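Local coordinates for protein arginine kinase (Anthopleura japonica, PDB 4RF6) that catalyses the reversible transfer of a phosphoryl group from ATP to L-arginine, giving phosphoarginine and ADP, as a monomer carrying two tandem kinase repeats, at residues 55-61 and 85-89; 72-76 and 276-280; 96-100 and 338-342; 102-108 and 268-274. All blocks are in the same frame, centred on the assembly; numbering follows the deposited sequence.

Contact 1 of 4, residues 55-61 and 85-89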
loop_
_atom_site.group_PDB
_atom_site.type_symbol
_atom_site.label_atom_id
_atom_site.label_comp_id
_atom_site.label_asym_id
_atom_site.label_seq_id
_atom_site.Cartn_x
_atom_site.Cartn_y
_atom_site.Cartn_z
ATOM N N ILE A 55 -33.575 -19.787 -22.445
ATOM C CA ILE A 55 -33.639 -19.277 -21.078
ATOM C C ILE A 55 -35.092 -19.069 -20.645
ATOM O O ILE A 55 -35.861 -18.383 -21.329
ATOM C CB ILE A 55 -32.848 -17.964 -20.917
ATOM C CG1 ILE A 55 -31.410 -18.145 -21.412
ATOM C CG2 ILE A 55 -32.841 -17.524 -19.457
ATOM C CD1 ILE A 55 -30.665 -19.273 -20.711
ATOM N N THR A 56 -35.464 -19.669 -19.514
ATOM C CA THR A 56 -36.825 -19.553 -18.993
ATOM C C THR A 56 -36.859 -18.581 -17.823
ATOM O O THR A 56 -35.814 -18.155 -17.326
ATOM C CB THR A 56 -37.379 -20.917 -18.511
ATOM O OG1 THR A 56 -36.711 -21.306 -17.303
ATOM C CG2 THR A 56 -37.176 -21.989 -19.562
ATOM N N LEU A 57 -38.069 -18.232 -17.394
ATOM C CA LEU A 57 -38.260 -17.364 -16.243
ATOM C C LEU A 57 -37.677 -18.036 -15.007
ATOM O O LEU A 57 -36.995 -17.396 -14.202
ATOM C CB LEU A 57 -39.749 -17.091 -16.034
ATOM C CG LEU A 57 -40.181 -16.257 -14.828
ATOM C CD1 LEU A 57 -39.722 -14.810 -14.956
ATOM C CD2 LEU A 57 -41.687 -16.324 -14.661
ATOM N N TRP A 58 -37.946 -19.333 -14.866
ATOM C CA TRP A 58 -37.420 -20.099 -13.743
ATOM C C TRP A 58 -35.896 -20.079 -13.686
ATOM O O TRP A 58 -35.318 -19.989 -12.599
ATOM C CB TRP A 58 -37.936 -21.539 -13.770
ATOM C CG TRP A 58 -38.876 -21.813 -12.646
ATOM C CD1 TRP A 58 -40.227 -22.020 -12.728
ATOM C CD2 TRP A 58 -38.545 -21.881 -11.256
ATOM N NE1 TRP A 58 -40.749 -22.227 -11.472
ATOM C CE2 TRP A 58 -39.736 -22.142 -10.551
ATOM C CE3 TRP A 58 -37.353 -21.750 -10.540
ATOM C CZ2 TRP A 58 -39.768 -22.275 -9.158
ATOM C CZ3 TRP A 58 -37.384 -21.881 -9.164
ATOM C CH2 TRP A 58 -38.580 -22.145 -8.487
ATOM N N ASP A 59 -35.245 -20.169 -14.847
ATOM C CA ASP A 59 -33.787 -20.072 -14.912
ATOM C C ASP A 59 -33.320 -18.754 -14.310
ATOM O O ASP A 59 -32.300 -18.690 -13.618
ATOM C CB ASP A 59 -33.302 -20.159 -16.362
ATOM C CG ASP A 59 -33.469 -21.542 -16.958
ATOM O OD1 ASP A 59 -33.233 -22.535 -16.239
ATOM O OD2 ASP A 59 -33.833 -21.631 -18.149
ATOM N N CYS A 60 -34.081 -17.699 -14.579
ATOM C CA CYS A 60 -33.721 -16.365 -14.120
ATOM C C CYS A 60 -33.943 -16.163 -12.625
ATOM O O CYS A 60 -33.149 -15.499 -11.958
ATOM C CB CYS A 60 -34.492 -15.312 -14.910
ATOM S SG CYS A 60 -33.910 -15.144 -16.609
ATOM N N ILE A 61 -35.017 -16.736 -12.095
ATOM C CA ILE A 61 -35.368 -16.496 -10.700
ATOM C C ILE A 61 -34.795 -17.543 -9.754
ATOM O O ILE A 61 -34.940 -17.419 -8.539
ATOM C CB ILE A 61 -36.896 -16.463 -10.494
ATOM C CG1 ILE A 61 -37.494 -17.850 -10.751
ATOM C CG2 ILE A 61 -37.542 -15.392 -11.382
ATOM C CD1 ILE A 61 -38.959 -17.964 -10.367
ATOM N N PHE A 85 -38.609 -11.211 -20.293
ATOM C CA PHE A 85 -39.064 -11.242 -18.908
ATOM C C PHE A 85 -39.060 -9.832 -18.316
ATOM O O PHE A 85 -38.864 -9.649 -17.111
ATOM C CB PHE A 85 -38.196 -12.192 -18.081
ATOM C CG PHE A 85 -38.063 -13.565 -18.688
ATOM C CD1 PHE A 85 -39.181 -14.367 -18.872
ATOM C CD2 PHE A 85 -36.823 -14.047 -19.084
ATOM C CE1 PHE A 85 -39.065 -15.627 -19.435
ATOM C CE2 PHE A 85 -36.696 -15.305 -19.647
ATOM C CZ PHE A 85 -37.816 -16.097 -19.823
ATOM N N GLY A 86 -39.278 -8.848 -19.185
ATOM C CA GLY A 86 -39.365 -7.440 -18.801
ATOM C C GLY A 86 -40.254 -7.078 -17.621
ATOM O O GLY A 86 -39.831 -6.333 -16.735
ATOM N N PRO A 87 -41.496 -7.584 -17.597
ATOM C CA PRO A 87 -42.395 -7.273 -16.475
ATOM C C PRO A 87 -41.779 -7.575 -15.107
ATOM O O PRO A 87 -42.159 -6.946 -14.113
ATOM C CB PRO A 87 -43.584 -8.195 -16.729
ATOM C CG PRO A 87 -43.634 -8.301 -18.226
ATOM C CD PRO A 87 -42.198 -8.295 -18.683
ATOM N N LEU A 88 -40.838 -8.516 -15.064
ATOM C CA LEU A 88 -40.098 -8.804 -13.840
ATOM C C LEU A 88 -38.874 -7.894 -13.718
ATOM O O LEU A 88 -38.755 -7.129 -12.757
ATOM C CB LEU A 88 -39.669 -10.276 -13.797
ATOM C CG LEU A 88 -38.847 -10.686 -12.572
ATOM C CD1 LEU A 88 -39.635 -10.445 -11.298
ATOM C CD2 LEU A 88 -38.439 -12.137 -12.658
ATOM N N PHE A 89 -37.972 -7.979 -14.696
ATOM C CA PHE A 89 -36.714 -7.220 -14.664
ATOM C C PHE A 89 -36.898 -5.698 -14.579
ATOM O O PHE A 89 -36.166 -5.027 -13.845
ATOM C CB PHE A 89 -35.819 -7.581 -15.862
ATOM C CG PHE A 89 -35.115 -8.911 -15.724
ATOM C CD1 PHE A 89 -33.937 -9.015 -14.996
ATOM C CD2 PHE A 89 -35.628 -10.051 -16.332
ATOM C CE1 PHE A 89 -33.284 -10.236 -14.865
ATOM C CE2 PHE A 89 -34.981 -11.279 -16.212
ATOM C CZ PHE A 89 -33.810 -11.373 -15.472
#
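The carbonyl oxygen of Phe-85 receives two backbone donors, Leu-88 N and Phe-89 N, each 3.1 Å away, and so fixes the first turn of helix 86-96 just where the Phe-85 ring leaves it for the segment 55-61. With CG beside its own backbone N (chi1 -52°), the ring reaches the start of helix 57-66. Phe-85 CZ lies 3.2 Å from Leu-57 N, Leu-57 CA stands over one face toward the rim, and Ile-55 O approaches the edge in plane. A flat aromatic suits this place because a loop carbonyl can meet its C-H rim while aliphatic carbon covers its face.

Cys-60 sets a small, polarisable sulfur between two rings. Cys-60 SG is 4.0 Å from Phe-85 CD2, an oblique approach, and 3.9 Å from Phe-89 CZ, at that ring's edge. Beyond the rings the packing is aliphatic: Leu-88 CD2 touches Ile-61 CG2 at 3.6 Å and Leu-57 CD1 at 3.8 Å.

Thr-56 and Asp-59 make a capping box, Asp-59 N giving to Thr-56 OG1 and Thr-56 N to Asp-59 OD2, which closes the first turn of helix 57-66 beside the ring. Helix 40-46 covers Leu-57 through Phe-43 and Leu-46, while helix 79-84 places Ser-81 against Ile-55 and Cys-60; the contact thus lies buried within the helical N-terminal domain of the first repeat.

Contact 2 of 4, residues 72-76 and 276-280; sequences VGVYA and TSCPS
One hydrogen bond ties the two loops: Ala-76 N donates to Ser-277 O at 2.8 Å, nearly straight (166°) and in the carbonyl plane. The same oxygen receives a CA-H...O contact from Tyr-75 CA at 3.3 Å, so two neighbouring residues of one loop close on a single carbonyl of the other. The hydroxyl of Ser-277 turns to a different partner, Glu-232 O.

The apolar contacts centre on Pro-279, whose rigid ring gives two valines a fixed surface. Pro-279 CG meets Val-74 CG2 at 3.8 Å, the two side chains crossing at about a right angle, and Val-72 CG1 at 4.0 Å. Val-72 reaches it because CG1 stands opposite its backbone N (chi1 -179°).

The third kind of contact is aromatic. Tyr-75 CE2 lies 3.9 Å from Cys-278 CB in an oblique approach, neither over the face nor at the edge. As in related phosphagen kinases, Cys-278 and residues 72-75 probably help bind the arginine substrate, and Glu-232, probably of the same site, lies close by.

Helix 200-205 backs the Tyr-75 ring through Phe-201, Leu-202 and Ala-205. Helix 86-96 supports the valines with Phe-89 and Ile-92, and Tyr-82 of helix 79-84 packs on Ala-76 and Pro-279.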
loop_
_atom_site.group_PDB
_atom_site.type_symbol
_atom_site.label_atom_id
_atom_site.label_comp_id
_atom_site.label_asym_id
_atom_site.label_seq_id
_atom_site.Cartn_x
_atom_site.Cartn_y
_atom_site.Cartn_z
ATOM N N VAL A 72 -31.425 -9.189 -4.362
ATOM C CA VAL A 72 -32.054 -9.064 -5.674
ATOM C C VAL A 72 -32.758 -10.367 -6.069
ATOM O O VAL A 72 -33.989 -10.420 -6.139
ATOM C CB VAL A 72 -31.023 -8.676 -6.744
ATOM C CG1 VAL A 72 -31.694 -8.523 -8.093
ATOM C CG2 VAL A 72 -30.319 -7.380 -6.353
ATOM N N GLY A 73 -31.979 -11.411 -6.338
ATOM C CA GLY A 73 -32.537 -12.736 -6.546
ATOM C C GLY A 73 -32.895 -13.153 -7.962
ATOM O O GLY A 73 -33.558 -14.180 -8.153
ATOM N N VAL A 74 -32.488 -12.365 -8.956
ATOM C CA VAL A 74 -32.604 -12.800 -10.350
ATOM C C VAL A 74 -31.300 -12.560 -11.113
ATOM O O VAL A 74 -30.540 -11.639 -10.794
ATOM C CB VAL A 74 -33.760 -12.109 -11.102
ATOM C CG1 VAL A 74 -35.074 -12.276 -10.360
ATOM C CG2 VAL A 74 -33.456 -10.634 -11.321
ATOM N N TYR A 75 -31.044 -13.406 -12.106
ATOM C CA TYR A 75 -29.946 -13.198 -13.042
ATOM C C TYR A 75 -30.503 -13.356 -14.452
ATOM O O TYR A 75 -31.426 -14.144 -14.671
ATOM C CB TYR A 75 -28.822 -14.206 -12.807
ATOM C CG TYR A 75 -28.093 -14.051 -11.484
ATOM C CD1 TYR A 75 -28.611 -14.597 -10.319
ATOM C CD2 TYR A 75 -26.879 -13.375 -11.410
ATOM C CE1 TYR A 75 -27.950 -14.468 -9.111
ATOM C CE2 TYR A 75 -26.209 -13.237 -10.204
ATOM C CZ TYR A 75 -26.753 -13.787 -9.058
ATOM O OH TYR A 75 -26.095 -13.658 -7.855
ATOM N N ALA A 76 -29.955 -12.605 -15.404
ATOM C CA ALA A 76 -30.374 -12.726 -16.802
ATOM C C ALA A 76 -29.453 -13.681 -17.552
ATOM O O ALA A 76 -28.233 -13.510 -17.541
ATOM C CB ALA A 76 -30.375 -11.372 -17.468
ATOM N N THR A 276 -25.286 -7.000 -17.969
ATOM C CA THR A 276 -24.557 -7.826 -17.019
ATOM C C THR A 276 -25.487 -8.917 -16.520
ATOM O O THR A 276 -26.704 -8.820 -16.688
ATOM C CB THR A 276 -24.078 -6.993 -15.824
ATOM O OG1 THR A 276 -25.189 -6.276 -15.274
ATOM C CG2 THR A 276 -23.009 -5.997 -16.251
ATOM N N SER A 277 -24.920 -9.946 -15.903
ATOM C CA SER A 277 -25.705 -11.076 -15.410
ATOM C C SER A 277 -26.703 -10.653 -14.333
ATOM O O SER A 277 -27.882 -11.010 -14.386
ATOM C CB SER A 277 -24.781 -12.164 -14.866
ATOM O OG SER A 277 -23.818 -12.540 -15.828
ATOM N N CYS A 278 -26.216 -9.897 -13.355
ATOM C CA CYS A 278 -27.058 -9.390 -12.285
ATOM C C CYS A 278 -27.484 -7.971 -12.622
ATOM O O CYS A 278 -26.652 -7.137 -12.977
ATOM C CB CYS A 278 -26.305 -9.407 -10.953
ATOM S SG CYS A 278 -27.278 -8.779 -9.554
ATOM N N PRO A 279 -28.793 -7.683 -12.529
ATOM C CA PRO A 279 -29.264 -6.331 -12.866
ATOM C C PRO A 279 -28.678 -5.230 -11.979
ATOM O O PRO A 279 -28.849 -4.056 -12.304
ATOM C CB PRO A 279 -30.792 -6.416 -12.678
ATOM C CG PRO A 279 -31.044 -7.720 -11.955
ATOM C CD PRO A 279 -29.910 -8.625 -12.333
ATOM N N SER A 280 -28.005 -5.589 -10.889
ATOM C CA SER A 280 -27.410 -4.584 -10.013
ATOM C C SER A 280 -26.229 -3.899 -10.696
ATOM O O SER A 280 -25.831 -2.787 -10.319
ATOM C CB SER A 280 -26.945 -5.221 -8.701
ATOM O OG SER A 280 -25.927 -6.186 -8.926
#

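Contact 3 of 4, residues 96-100 and 338-342; sequences YHSPY and RRLGL
Leu-340 lays its branched side chain across two aromatic rings at once. Leu-340 CD1 sits over the face of His-97, 3.7 Å from the ring centroid, while Leu-340 CB stands over the face of Tyr-100, 3.8 Å from that centroid; both are CH-pi contacts. A leucine fits because its CB and a methyl can each meet a different ring. Tyr-100 extends to this position with CG opposite its backbone N (chi1 179°), and its hydroxyl binds Lys-271 O. The other face of His-97 is covered by Tyr-96 CD1, so the imidazole is held between Tyr-96 and Leu-340. Its NE2 is paired with Pro-279 O.

No direct hydrogen bond joins the segments; two waters do so instead. The first accepts from Arg-339 N at 2.8 Å and binds His-97 ND1, also at 2.8 Å, in the ring plane. The second donates to His-97 O and to Leu-340 O, each at 2.9 Å.

Toward the solvent, Pro-99, which follows a cis peptide bond, sets CD over one face of the Arg-338 guanidinium, 3.4 Å from NH2. Arg-339 runs the other way and anchors NE on Met-286 O, close to Arg-133 and Arg-287 of the predicted ATP site. This is an interdomain seam of the phosphagen kinase fold, joining the end of the small helical domain to a loop of the catalytic domain beside its probable nucleotide site.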
loop_
_atom_site.group_PDB
_atom_site.type_symbol
_atom_site.label_atom_id
_atom_site.label_comp_id
_atom_site.label_asym_id
_atom_site.label_seq_id
_atom_site.Cartn_x
_atom_site.Cartn_y
_atom_site.Cartn_z
ATOM N N TYR A 96 -34.107 -1.165 -7.579
ATOM C CA TYR A 96 -32.702 -1.176 -7.173
ATOM C C TYR A 96 -31.977 0.096 -7.582
ATOM O O TYR A 96 -31.171 0.619 -6.819
ATOM C CB TYR A 96 -31.970 -2.388 -7.769
ATOM C CG TYR A 96 -30.505 -2.505 -7.361
ATOM C CD1 TYR A 96 -29.509 -1.805 -8.036
ATOM C CD2 TYR A 96 -30.123 -3.325 -6.308
ATOM C CE1 TYR A 96 -28.177 -1.909 -7.668
ATOM C CE2 TYR A 96 -28.792 -3.440 -5.932
ATOM C CZ TYR A 96 -27.827 -2.727 -6.617
ATOM O OH TYR A 96 -26.507 -2.838 -6.257
ATOM N N HIS A 97 -32.264 0.582 -8.788
ATOM C CA HIS A 97 -31.534 1.709 -9.356
ATOM C C HIS A 97 -32.274 3.045 -9.251
ATOM O O HIS A 97 -31.925 4.000 -9.951
ATOM C CB HIS A 97 -31.212 1.436 -10.829
ATOM C CG HIS A 97 -30.191 0.362 -11.044
ATOM N ND1 HIS A 97 -28.834 0.605 -10.986
ATOM C CD2 HIS A 97 -30.324 -0.951 -11.347
ATOM C CE1 HIS A 97 -28.177 -0.516 -11.223
ATOM N NE2 HIS A 97 -29.057 -1.475 -11.448
ATOM N N SER A 98 -33.294 3.114 -8.398
ATOM C CA SER A 98 -34.060 4.349 -8.239
ATOM C C SER A 98 -33.116 5.494 -7.874
ATOM O O SER A 98 -32.189 5.309 -7.085
ATOM C CB SER A 98 -35.167 4.185 -7.192
ATOM O OG SER A 98 -34.644 3.740 -5.959
ATOM N N PRO A 99 -33.354 6.691 -8.433
ATOM C CA PRO A 99 -34.557 7.085 -9.170
ATOM C C PRO A 99 -34.488 6.849 -10.679
ATOM O O PRO A 99 -35.281 7.468 -11.390
ATOM C CB PRO A 99 -34.612 8.589 -8.902
ATOM C CG PRO A 99 -33.170 8.986 -8.914
ATOM C CD PRO A 99 -32.400 7.811 -8.328
ATOM N N TYR A 100 -33.585 5.999 -11.167
ATOM C CA TYR A 100 -33.476 5.794 -12.618
ATOM C C TYR A 100 -34.757 5.237 -13.234
ATOM O O TYR A 100 -35.386 4.333 -12.679
ATOM C CB TYR A 100 -32.287 4.894 -12.991
ATOM C CG TYR A 100 -32.173 4.646 -14.488
ATOM C CD1 TYR A 100 -31.641 5.615 -15.335
ATOM C CD2 TYR A 100 -32.617 3.456 -15.054
ATOM C CE1 TYR A 100 -31.544 5.399 -16.700
ATOM C CE2 TYR A 100 -32.526 3.232 -16.419
ATOM C CZ TYR A 100 -31.987 4.203 -17.233
ATOM O OH TYR A 100 -31.895 3.978 -18.590
ATOM N N ARG A 338 -24.617 4.720 -7.547
ATOM C CA ARG A 338 -25.372 4.727 -8.801
ATOM C C ARG A 338 -24.596 4.197 -10.022
ATOM O O ARG A 338 -23.375 4.367 -10.125
ATOM C CB ARG A 338 -25.895 6.140 -9.080
ATOM C CG ARG A 338 -26.850 6.677 -8.020
ATOM C CD ARG A 338 -27.311 8.077 -8.382
ATOM N NE ARG A 338 -28.444 8.534 -7.577
ATOM C CZ ARG A 338 -29.101 9.669 -7.795
ATOM N NH1 ARG A 338 -28.737 10.468 -8.791
ATOM N NH2 ARG A 338 -30.118 10.009 -7.015
ATOM N N ARG A 339 -25.322 3.563 -10.943
ATOM C CA ARG A 339 -24.731 2.993 -12.154
ATOM C C ARG A 339 -25.586 3.254 -13.393
ATOM O O ARG A 339 -25.099 3.193 -14.527
ATOM C CB ARG A 339 -24.549 1.483 -12.002
ATOM C CG ARG A 339 -23.573 1.068 -10.927
ATOM C CD ARG A 339 -23.360 -0.437 -10.935
ATOM N NE ARG A 339 -22.357 -0.826 -9.953
ATOM C CZ ARG A 339 -22.638 -1.341 -8.761
ATOM N NH1 ARG A 339 -23.900 -1.551 -8.408
ATOM N NH2 ARG A 339 -21.653 -1.657 -7.927
ATOM N N LEU A 340 -26.871 3.511 -13.175
ATOM C CA LEU A 340 -27.780 3.819 -14.273
ATOM C C LEU A 340 -28.178 5.284 -14.225
ATOM O O LEU A 340 -28.654 5.772 -13.192
ATOM C CB LEU A 340 -29.032 2.938 -14.215
ATOM C CG LEU A 340 -28.953 1.590 -14.931
ATOM C CD1 LEU A 340 -30.158 0.712 -14.600
ATOM C CD2 LEU A 340 -28.844 1.806 -16.430
ATOM N N GLY A 341 -27.972 5.991 -15.333
ATOM C CA GLY A 341 -28.398 7.378 -15.423
ATOM C C GLY A 341 -27.243 8.351 -15.315
ATOM O O GLY A 341 -27.443 9.566 -15.356
ATOM N N LEU A 342 -26.034 7.817 -15.160
ATOM C CA LEU A 342 -24.827 8.638 -15.181
ATOM C C LEU A 342 -23.735 7.876 -15.906
ATOM O O LEU A 342 -23.707 6.646 -15.878
ATOM C CB LEU A 342 -24.382 9.027 -13.767
ATOM C CG LEU A 342 -23.555 8.037 -12.943
ATOM C CD1 LEU A 342 -23.058 8.702 -11.668
ATOM C CD2 LEU A 342 -24.355 6.790 -12.609
HETATM O O HOH W 1 -28.004 3.180 -10.352
HETATM O O HOH W 2 -29.769 5.855 -10.520
#

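Contact 4 of 4, residues 102-108 and 268-274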
loop_
_atom_site.group_PDB
_atom_site.type_symbol
_atom_site.label_atom_id
_atom_site.label_comp_id
_atom_site.label_asym_id
_atom_site.label_seq_id
_atom_site.Cartn_x
_atom_site.Cartn_y
_atom_site.Cartn_z
ATOM N N LEU A 102 -36.127 3.574 -16.875
ATOM C CA LEU A 102 -35.711 2.979 -18.145
ATOM C C LEU A 102 -36.084 3.870 -19.335
ATOM O O LEU A 102 -35.347 3.952 -20.318
ATOM C CB LEU A 102 -36.323 1.584 -18.291
ATOM C CG LEU A 102 -35.806 0.565 -17.276
ATOM C CD1 LEU A 102 -36.913 -0.369 -16.821
ATOM C CD2 LEU A 102 -34.651 -0.233 -17.845
ATOM N N ALA A 103 -37.219 4.555 -19.224
ATOM C CA ALA A 103 -37.678 5.472 -20.265
ATOM C C ALA A 103 -36.697 6.626 -20.514
ATOM O O ALA A 103 -36.577 7.123 -21.639
ATOM C CB ALA A 103 -39.056 6.012 -19.915
ATOM N N THR A 104 -36.012 7.052 -19.456
ATOM C CA THR A 104 -35.060 8.159 -19.529
ATOM C C THR A 104 -33.880 7.826 -20.436
ATOM O O THR A 104 -33.414 8.671 -21.206
ATOM C CB THR A 104 -34.526 8.529 -18.130
ATOM O OG1 THR A 104 -35.627 8.816 -17.256
ATOM C CG2 THR A 104 -33.607 9.740 -18.198
ATOM N N GLY A 105 -33.391 6.591 -20.343
ATOM C CA GLY A 105 -32.259 6.173 -21.148
ATOM C C GLY A 105 -30.947 6.381 -20.415
ATOM O O GLY A 105 -30.898 7.103 -19.420
ATOM N N HIS A 106 -29.882 5.755 -20.912
ATOM C CA HIS A 106 -28.578 5.822 -20.257
ATOM C C HIS A 106 -27.486 6.229 -21.252
ATOM O O HIS A 106 -27.481 5.769 -22.397
ATOM C CB HIS A 106 -28.246 4.463 -19.630
ATOM C CG HIS A 106 -26.864 4.373 -19.055
ATOM N ND1 HIS A 106 -26.569 4.734 -17.756
ATOM C CD2 HIS A 106 -25.698 3.947 -19.599
ATOM C CE1 HIS A 106 -25.282 4.540 -17.527
ATOM N NE2 HIS A 106 -24.730 4.066 -18.631
ATOM N N ASN A 107 -26.570 7.093 -20.826
ATOM C CA ASN A 107 -25.434 7.439 -21.672
ATOM C C ASN A 107 -24.103 6.949 -21.106
ATOM O O ASN A 107 -23.768 7.225 -19.955
ATOM C CB ASN A 107 -25.387 8.946 -21.941
ATOM C CG ASN A 107 -26.581 9.429 -22.739
ATOM O OD1 ASN A 107 -26.631 9.270 -23.959
ATOM N ND2 ASN A 107 -27.555 10.016 -22.053
ATOM N N SER A 108 -23.359 6.208 -21.924
ATOM C CA SER A 108 -22.039 5.717 -21.549
ATOM C C SER A 108 -20.979 6.729 -21.959
ATOM O O SER A 108 -21.170 7.464 -22.926
ATOM C CB SER A 108 -21.763 4.388 -22.239
ATOM O OG SER A 108 -22.773 3.446 -21.949
ATOM N N HIS A 268 -24.748 -4.007 -24.957
ATOM C CA HIS A 268 -25.006 -2.608 -24.629
ATOM C C HIS A 268 -26.319 -2.155 -25.282
ATOM O O HIS A 268 -26.548 -2.424 -26.463
ATOM C CB HIS A 268 -23.824 -1.778 -25.153
ATOM C CG HIS A 268 -23.872 -0.323 -24.799
ATOM N ND1 HIS A 268 -24.481 0.618 -25.602
ATOM C CD2 HIS A 268 -23.355 0.359 -23.748
ATOM C CE1 HIS A 268 -24.348 1.816 -25.057
ATOM N NE2 HIS A 268 -23.674 1.685 -23.927
ATOM N N THR A 269 -27.187 -1.491 -24.513
ATOM C CA THR A 269 -28.462 -0.958 -25.028
ATOM C C THR A 269 -28.704 0.453 -24.484
ATOM O O THR A 269 -28.190 0.795 -23.415
ATOM C CB THR A 269 -29.674 -1.822 -24.612
ATOM O OG1 THR A 269 -29.916 -1.660 -23.208
ATOM C CG2 THR A 269 -29.445 -3.300 -24.933
ATOM N N LYS A 270 -29.466 1.276 -25.202
ATOM C CA LYS A 270 -29.733 2.641 -24.739
ATOM C C LYS A 270 -30.341 2.651 -23.332
ATOM O O LYS A 270 -29.934 3.424 -22.466
ATOM C CB LYS A 270 -30.676 3.367 -25.703
ATOM C CG LYS A 270 -30.996 4.798 -25.270
ATOM C CD LYS A 270 -29.714 5.606 -25.070
ATOM C CE LYS A 270 -29.993 7.001 -24.526
ATOM N NZ LYS A 270 -28.735 7.784 -24.368
ATOM N N LYS A 271 -31.305 1.761 -23.118
ATOM C CA LYS A 271 -32.062 1.692 -21.868
ATOM C C LYS A 271 -31.262 1.139 -20.685
ATOM O O LYS A 271 -31.400 1.626 -19.556
ATOM C CB LYS A 271 -33.290 0.814 -22.091
ATOM C CG LYS A 271 -34.451 1.079 -21.173
ATOM C CD LYS A 271 -35.747 0.533 -21.779
ATOM C CE LYS A 271 -35.552 -0.863 -22.363
ATOM N NZ LYS A 271 -36.774 -1.360 -23.060
ATOM N N HIS A 272 -30.439 0.122 -20.940
ATOM C CA HIS A 272 -29.757 -0.603 -19.862
ATOM C C HIS A 272 -28.281 -0.261 -19.657
ATOM O O HIS A 272 -27.698 -0.650 -18.644
ATOM C CB HIS A 272 -29.835 -2.122 -20.081
ATOM C CG HIS A 272 -31.221 -2.683 -20.075
ATOM N ND1 HIS A 272 -31.952 -2.873 -21.230
ATOM C CD2 HIS A 272 -32.002 -3.127 -19.061
ATOM C CE1 HIS A 272 -33.124 -3.396 -20.925
ATOM N NE2 HIS A 272 -33.183 -3.560 -19.615
ATOM N N GLY A 273 -27.655 0.420 -20.609
ATOM C CA GLY A 273 -26.212 0.576 -20.528
ATOM C C GLY A 273 -25.577 -0.768 -20.846
ATOM O O GLY A 273 -26.123 -1.547 -21.634
ATOM N N TYR A 274 -24.436 -1.063 -20.236
ATOM C CA TYR A 274 -23.826 -2.372 -20.435
ATOM C C TYR A 274 -24.610 -3.481 -19.735
ATOM O O TYR A 274 -24.985 -3.359 -18.564
ATOM C CB TYR A 274 -22.357 -2.350 -20.010
ATOM C CG TYR A 274 -21.556 -1.429 -20.894
ATOM C CD1 TYR A 274 -21.195 -1.819 -22.180
ATOM C CD2 TYR A 274 -21.198 -0.155 -20.466
ATOM C CE1 TYR A 274 -20.481 -0.975 -23.005
ATOM C CE2 TYR A 274 -20.485 0.695 -21.285
ATOM C CZ TYR A 274 -20.138 0.280 -22.553
ATOM O OH TYR A 274 -19.425 1.117 -23.375
HETATM O O HOH W 3 -26.798 3.450 -22.844
#
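His-106 N donates to Lys-270 O at 2.8 Å, the donor tilted 23° from the carbonyl plane. The lysine answers with its far end: bent at chi2 (55°), its chain folds back so that Lys-270 NZ gives a bond to His-106 O at 3.1 Å from above that carbonyl's plane. Lys-270 thus bonds to both the backbone N and O of His-106, by its own carbonyl and its ammonium. Further along, His-268 NE2 donates to Ser-108 OG at 2.8 Å, with the hydroxyl in the imidazole plane. At the opposite end Leu-102 CB presses on Lys-271 CG at 3.5 Å, a tight carbon contact.

The next layer shapes these groups. Thr-269 and Gly-273 exchange backbone bonds as a hydrogen-bonded antiparallel pair, and Thr-269 OG1 accepts from His-272 N in an ST motif, so residues 268-274 form a compact hairpin. Gly-273, at positive phi, lets His-106 CD2 come within 3.5 Å of its CA. His-268 CD2 lies over the face of Tyr-274, and His-106 ND1 accepts from Gly-341 N.

With NE2 as donor, His-268 carries a proton there, and the ammonium of Lys-270 probably strengthens the negative pole of the His-106 carbonyl. The contact pairs polar bonds with an apolar patch at Leu-102, in keeping with its partly exposed place.

Overall arrangement
Contact 1 is the buried, sulfur- and carbon-rich member, joining two helices within the N-terminal domain; the other three bring segments of that domain, or the chain leaving it, against the catalytic domain and are only partly buried. Chemistry follows place: contact 2 combines one backbone bond with apolar packing at the probable substrate-binding loops, contact 3 mixes CH-pi packing with bridging waters, and contact 4 adds polar and charged side chains to a backbone bond. Helix 86-96 runs through the group, starting in contact 1 and ending at contact 3. Contacts 1 and 2 meet through the backbone of Cys-60 and Tyr-75. Contact 3 touches both contact 2 and contact 4, whose centres lie about 16 Å apart.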